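Local coordinates for protein N-acetylglucosamine-6-phosphate deacetylase (Mycobacterium smegmatis, PDB 6FV4) that probably removes the acetyl group from N-acetylglucosamine 6-phosphate, using bound divalent metal, in mycobacterial amino-sugar metabolism, at residues T23-T28 / A61-P66; R57-A62 / L373-H378. The protein carries 1 engineered substitution. One frame throughout, in Å; residues are numbered along the deposited sequence.

Overall arrangement
Near the N terminus, strand 23-25 follows strand 16-21 and is tied by interaction 1 to the start of strand 63-76, closing a loop of 32 residues that is rich in strand and has no helix. Residues 57-62, which lead into that same strand, then meet residues 373-378 in interaction 2, closing a loop of 310 residues that holds the metal-binding residues. The two loops overlap at their junction, without nesting, and share Ala61 and Ala62; the centres of interactions 1 and 2 lie about 8 Å apart. Strand 63-76 lies between 23-25 and 373-376, tying strands from near both ends of the chain into the small beta domain beside the barrel.

Interaction 1. Residues T23-T28 / A61-P66; sequences TVLTGT and AATVVP
Thr23 and Val24 pair with Thr63 and Val64 as neighbouring parallel strands in the small beta domain that accompanies the barrel of this amidohydrolase, their short axes only 11° from parallel. At the entry of the ladder the Thr23 N to Ala62 O bond is weak at 3.4 Å, and a water held by Thr23 OG1 also reaches Ala62 O weakly. The same hydroxyl bonds to Arg32, which lets a polar side chain sit buried. The Thr23 and Thr63 side chains run alongside each other on one face, Thr23 CB 3.9 Å from Thr63 OG1, and Thr23 O accepts from Val64 N at 2.8 Å, nearly straight (170°). Val24 and Val64 turn to the other face, beta-branched residues suited to an extended chain, with Val24 CG2 4.2 Å from Val64 CB. Leu25 N returns a bond to Val64 O at 2.9 Å. With its CG beside the backbone N (chi1 -78°), Leu25 leans diagonally over the neighbouring strand, on the threonine face, until CD1 lies 3.6 Å from Thr63 CG2; helix 339-357 packs on this leucine too. Pairing stops at Pro66, which has no N-H to offer: its ring carbon CD lies 3.3 Å from Leu25 O.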
loop_
_atom_site.group_PDB
_atom_site.type_symbol
_atom_site.label_atom_id
_atom_site.label_comp_id
_atom_site.label_asym_id
_atom_site.label_seq_id
_atom_site.Cartn_x
_atom_site.Cartn_y
_atom_site.Cartn_z
ATOM N N THR B 23 -9.064 28.928 12.973
ATOM C CA THR B 23 -8.151 27.787 12.919
ATOM C C THR B 23 -6.898 28.167 12.146
ATOM O O THR B 23 -7.005 28.645 11.016
ATOM C CB THR B 23 -8.785 26.574 12.234
ATOM O OG1 THR B 23 -10.002 26.202 12.899
ATOM C CG2 THR B 23 -7.813 25.414 12.256
ATOM N N VAL B 24 -5.723 27.939 12.737
ATOM C CA VAL B 24 -4.450 28.155 12.052
ATOM C C VAL B 24 -3.665 26.851 12.071
ATOM O O VAL B 24 -3.309 26.345 13.145
ATOM C CB VAL B 24 -3.632 29.291 12.683
ATOM C CG1 VAL B 24 -2.291 29.410 11.984
ATOM C CG2 VAL B 24 -4.394 30.610 12.598
ATOM N N LEU B 25 -3.402 26.306 10.888
ATOM C CA LEU B 25 -2.536 25.150 10.732
ATOM C C LEU B 25 -1.148 25.647 10.348
ATOM O O LEU B 25 -0.999 26.398 9.379
ATOM C CB LEU B 25 -3.099 24.180 9.693
ATOM C CG LEU B 25 -4.232 23.363 10.326
ATOM C CD1 LEU B 25 -5.572 23.870 9.857
ATOM C CD2 LEU B 25 -4.083 21.892 10.024
ATOM N N THR B 26 -0.147 25.273 11.141
ATOM C CA THR B 26 1.203 25.781 10.953
ATOM C C THR B 26 2.071 24.844 10.139
ATOM O O THR B 26 3.157 25.244 9.704
ATOM C CB THR B 26 1.875 26.022 12.316
ATOM O OG1 THR B 26 2.231 24.763 12.897
ATOM C CG2 THR B 26 0.926 26.743 13.257
ATOM N N GLY B 27 1.629 23.613 9.918
ATOM C CA GLY B 27 2.446 22.572 9.342
ATOM C C GLY B 27 2.740 21.454 10.318
ATOM O O GLY B 27 2.936 20.308 9.895
ATOM N N THR B 28 2.760 21.762 11.618
ATOM C CA THR B 28 2.930 20.747 12.654
ATOM C C THR B 28 1.812 20.782 13.693
ATOM O O THR B 28 1.518 19.759 14.320
ATOM C CB THR B 28 4.271 20.922 13.367
ATOM O OG1 THR B 28 4.361 22.256 13.884
ATOM C CG2 THR B 28 5.422 20.669 12.410
ATOM N N ALA B 61 -14.330 33.020 10.789
ATOM C CA ALA B 61 -14.496 31.576 10.715
ATOM C C ALA B 61 -13.784 31.009 9.497
ATOM O O ALA B 61 -14.389 30.295 8.689
ATOM C CB ALA B 61 -15.978 31.212 10.673
ATOM N N ALA B 62 -12.507 31.330 9.348
ATOM C CA ALA B 62 -11.690 30.827 8.259
ATOM C C ALA B 62 -10.604 29.917 8.810
ATOM O O ALA B 62 -10.223 30.015 9.980
ATOM C CB ALA B 62 -11.065 31.983 7.474
ATOM N N THR B 63 -10.131 29.005 7.964
ATOM C CA THR B 63 -8.960 28.189 8.267
ATOM C C THR B 63 -7.758 28.760 7.511
ATOM O O THR B 63 -7.825 28.944 6.293
ATOM C CB THR B 63 -9.203 26.724 7.886
ATOM O OG1 THR B 63 -10.282 26.189 8.666
ATOM C CG2 THR B 63 -7.967 25.879 8.155
ATOM N N VAL B 64 -6.680 29.083 8.232
ATOM C CA VAL B 64 -5.427 29.525 7.618
ATOM C C VAL B 64 -4.486 28.332 7.523
ATOM O O VAL B 64 -4.351 27.559 8.477
ATOM C CB VAL B 64 -4.776 30.674 8.406
ATOM C CG1 VAL B 64 -3.406 31.015 7.816
ATOM C CG2 VAL B 64 -5.678 31.903 8.416
ATOM N N VAL B 65 -3.853 28.171 6.368
ATOM C CA VAL B 65 -2.866 27.117 6.149
ATOM C C VAL B 65 -1.623 27.761 5.549
ATOM O O VAL B 65 -1.685 28.879 5.019
ATOM C CB VAL B 65 -3.418 26.004 5.229
ATOM C CG1 VAL B 65 -4.620 25.287 5.914
ATOM C CG2 VAL B 65 -3.788 26.582 3.858
ATOM N N PRO B 66 -0.482 27.084 5.606
ATOM C CA PRO B 66 0.692 27.585 4.877
ATOM C C PRO B 66 0.407 27.598 3.380
ATOM O O PRO B 66 -0.480 26.897 2.883
ATOM C CB PRO B 66 1.803 26.585 5.224
ATOM C CG PRO B 66 1.252 25.719 6.361
ATOM C CD PRO B 66 -0.234 25.778 6.248
HETATM O O HOH W 1 -11.974 27.377 11.179
#

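Interaction 2. Residues R57-A62 / L373-H378; sequences RNLGAA and LVVLDH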
loop_
_atom_site.group_PDB
_atom_site.type_symbol
_atom_site.label_atom_id
_atom_site.label_comp_id
_atom_site.label_asym_id
_atom_site.label_seq_id
_atom_site.Cartn_x
_atom_site.Cartn_y
_atom_site.Cartn_z
ATOM N N ARG B 57 -6.378 42.282 11.315
ATOM C CA ARG B 57 -7.458 41.680 10.541
ATOM C C ARG B 57 -7.873 40.375 11.198
ATOM O O ARG B 57 -7.049 39.472 11.386
ATOM C CB ARG B 57 -7.047 41.449 9.090
ATOM C CG ARG B 57 -8.217 41.034 8.210
ATOM C CD ARG B 57 -7.732 40.568 6.865
ATOM N NE ARG B 57 -6.943 41.597 6.195
ATOM C CZ ARG B 57 -7.428 42.405 5.262
ATOM N NH1 ARG B 57 -8.700 42.286 4.903
ATOM N NH2 ARG B 57 -6.646 43.317 4.687
ATOM N N ASN B 58 -9.142 40.284 11.559
ATOM C CA ASN B 58 -9.708 39.038 12.040
ATOM C C ASN B 58 -10.313 38.325 10.843
ATOM O O ASN B 58 -11.240 38.840 10.214
ATOM C CB ASN B 58 -10.747 39.290 13.129
ATOM C CG ASN B 58 -11.243 38.008 13.771
ATOM O OD1 ASN B 58 -10.776 36.904 13.452
ATOM N ND2 ASN B 58 -12.180 38.145 14.704
ATOM N N LEU B 59 -9.777 37.154 10.519
ATOM C CA LEU B 59 -10.309 36.407 9.391
ATOM C C LEU B 59 -11.590 35.669 9.743
ATOM O O LEU B 59 -12.245 35.128 8.847
ATOM C CB LEU B 59 -9.240 35.450 8.873
ATOM C CG LEU B 59 -8.035 36.244 8.351
ATOM C CD1 LEU B 59 -6.791 35.374 8.220
ATOM C CD2 LEU B 59 -8.376 36.922 7.030
ATOM N N GLY B 60 -11.966 35.649 11.019
ATOM C CA GLY B 60 -13.246 35.081 11.403
ATOM C C GLY B 60 -13.243 33.570 11.331
ATOM O O GLY B 60 -12.286 32.904 11.741
ATOM N N ALA B 61 -14.330 33.020 10.789
ATOM C CA ALA B 61 -14.496 31.576 10.715
ATOM C C ALA B 61 -13.784 31.009 9.497
ATOM O O ALA B 61 -14.389 30.295 8.689
ATOM C CB ALA B 61 -15.978 31.212 10.673
ATOM N N ALA B 62 -12.507 31.330 9.348
ATOM C CA ALA B 62 -11.690 30.827 8.259
ATOM C C ALA B 62 -10.604 29.917 8.810
ATOM O O ALA B 62 -10.223 30.015 9.980
ATOM C CB ALA B 62 -11.065 31.983 7.474
ATOM N N LEU B 373 0.780 32.301 3.139
ATOM C CA LEU B 373 -0.330 31.593 3.759
ATOM C C LEU B 373 -1.560 31.714 2.874
ATOM O O LEU B 373 -1.618 32.546 1.963
ATOM C CB LEU B 373 -0.616 32.113 5.177
ATOM C CG LEU B 373 -0.889 33.603 5.421
ATOM C CD1 LEU B 373 -2.307 34.023 5.020
ATOM C CD2 LEU B 373 -0.647 33.926 6.904
ATOM N N VAL B 374 -2.557 30.878 3.175
ATOM C CA VAL B 374 -3.788 30.781 2.397
ATOM C C VAL B 374 -4.962 30.750 3.365
ATOM O O VAL B 374 -4.912 30.070 4.393
ATOM C CB VAL B 374 -3.799 29.528 1.489
ATOM C CG1 VAL B 374 -5.143 29.390 0.769
ATOM C CG2 VAL B 374 -2.676 29.588 0.476
ATOM N N VAL B 375 -5.995 31.522 3.064
ATOM C CA VAL B 375 -7.180 31.598 3.899
ATOM C C VAL B 375 -8.282 30.836 3.190
ATOM O O VAL B 375 -8.521 31.049 1.996
ATOM C CB VAL B 375 -7.587 33.052 4.175
ATOM C CG1 VAL B 375 -8.676 33.082 5.226
ATOM C CG2 VAL B 375 -6.372 33.858 4.650
ATOM N N LEU B 376 -8.934 29.929 3.916
ATOM C CA LEU B 376 -9.964 29.067 3.357
ATOM C C LEU B 376 -11.232 29.205 4.180
ATOM O O LEU B 376 -11.164 29.336 5.405
ATOM C CB LEU B 376 -9.509 27.601 3.350
ATOM C CG LEU B 376 -8.127 27.260 2.792
ATOM C CD1 LEU B 376 -7.750 25.834 3.166
ATOM C CD2 LEU B 376 -8.107 27.436 1.280
ATOM N N ASP B 377 -12.388 29.150 3.513
ATOM C CA ASP B 377 -13.665 29.161 4.221
ATOM C C ASP B 377 -14.057 27.732 4.603
ATOM O O ASP B 377 -13.264 26.793 4.486
ATOM C CB ASP B 377 -14.735 29.868 3.385
ATOM C CG ASP B 377 -14.986 29.205 2.040
ATOM O OD1 ASP B 377 -14.720 27.993 1.878
ATOM O OD2 ASP B 377 -15.496 29.901 1.144
ATOM N N HIS B 378 -15.296 27.537 5.076
ATOM C CA HIS B 378 -15.673 26.209 5.560
ATOM C C HIS B 378 -15.782 25.207 4.421
ATOM O O HIS B 378 -15.524 24.014 4.620
ATOM C CB HIS B 378 -16.976 26.267 6.367
ATOM C CG HIS B 378 -16.758 26.426 7.848
ATOM N ND1 HIS B 378 -16.077 25.498 8.608
ATOM C CD2 HIS B 378 -17.115 27.419 8.702
ATOM C CE1 HIS B 378 -16.027 25.909 9.864
ATOM N NE2 HIS B 378 -16.649 27.072 9.948
#
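Ala62 and Val375 make the tight part of this contact, with Ala62 CB only 3.5 Å from Val375 CG1, closer than carbon atoms usually pack. The small methyl suits a place where the backbones come near: Ala62 CA lies 3.3 Å from Leu376 O, so the alanine is pressed against both a valine branch and a carbonyl. Val375 uses its two branches separately. CG1 is anti to the backbone N (chi1 -171°) and takes Ala62, while CG2 meets Leu59 CD1 at 3.9 Å, the two side chains crossing at a slant. Leu59 thus folds its apolar end inward from a connection whose outer side is far more open. There, Asn58 makes an Asx turn, its OD1 accepting from Gly60 N at 3.0 Å with the donor well above the carbonyl plane, and the same oxygen is also hydrogen-bonded to Thr20 OG1 of strand 16-21; the positive phi of Gly60 (74°) is one that glycine adopts readily. Ala61 follows at the centre of an inverse gamma turn. The contact is loose here: the exposed His378 ring brings CD2 no nearer than 4.0 Å to Ala61 O, at an oblique angle. This is structural packing remote from the metal site. Strand 57-58 runs beside strand 16-21, and the turn carries the chain from there into strand 63-76, where Thr63 and Val65 bond to the backbone of Leu376 and Val374. Strand 382-387 flanks strand 373-376, Ala384 touching Val375, and Arg339, at the start of helix 339-357, bonds to His378 O.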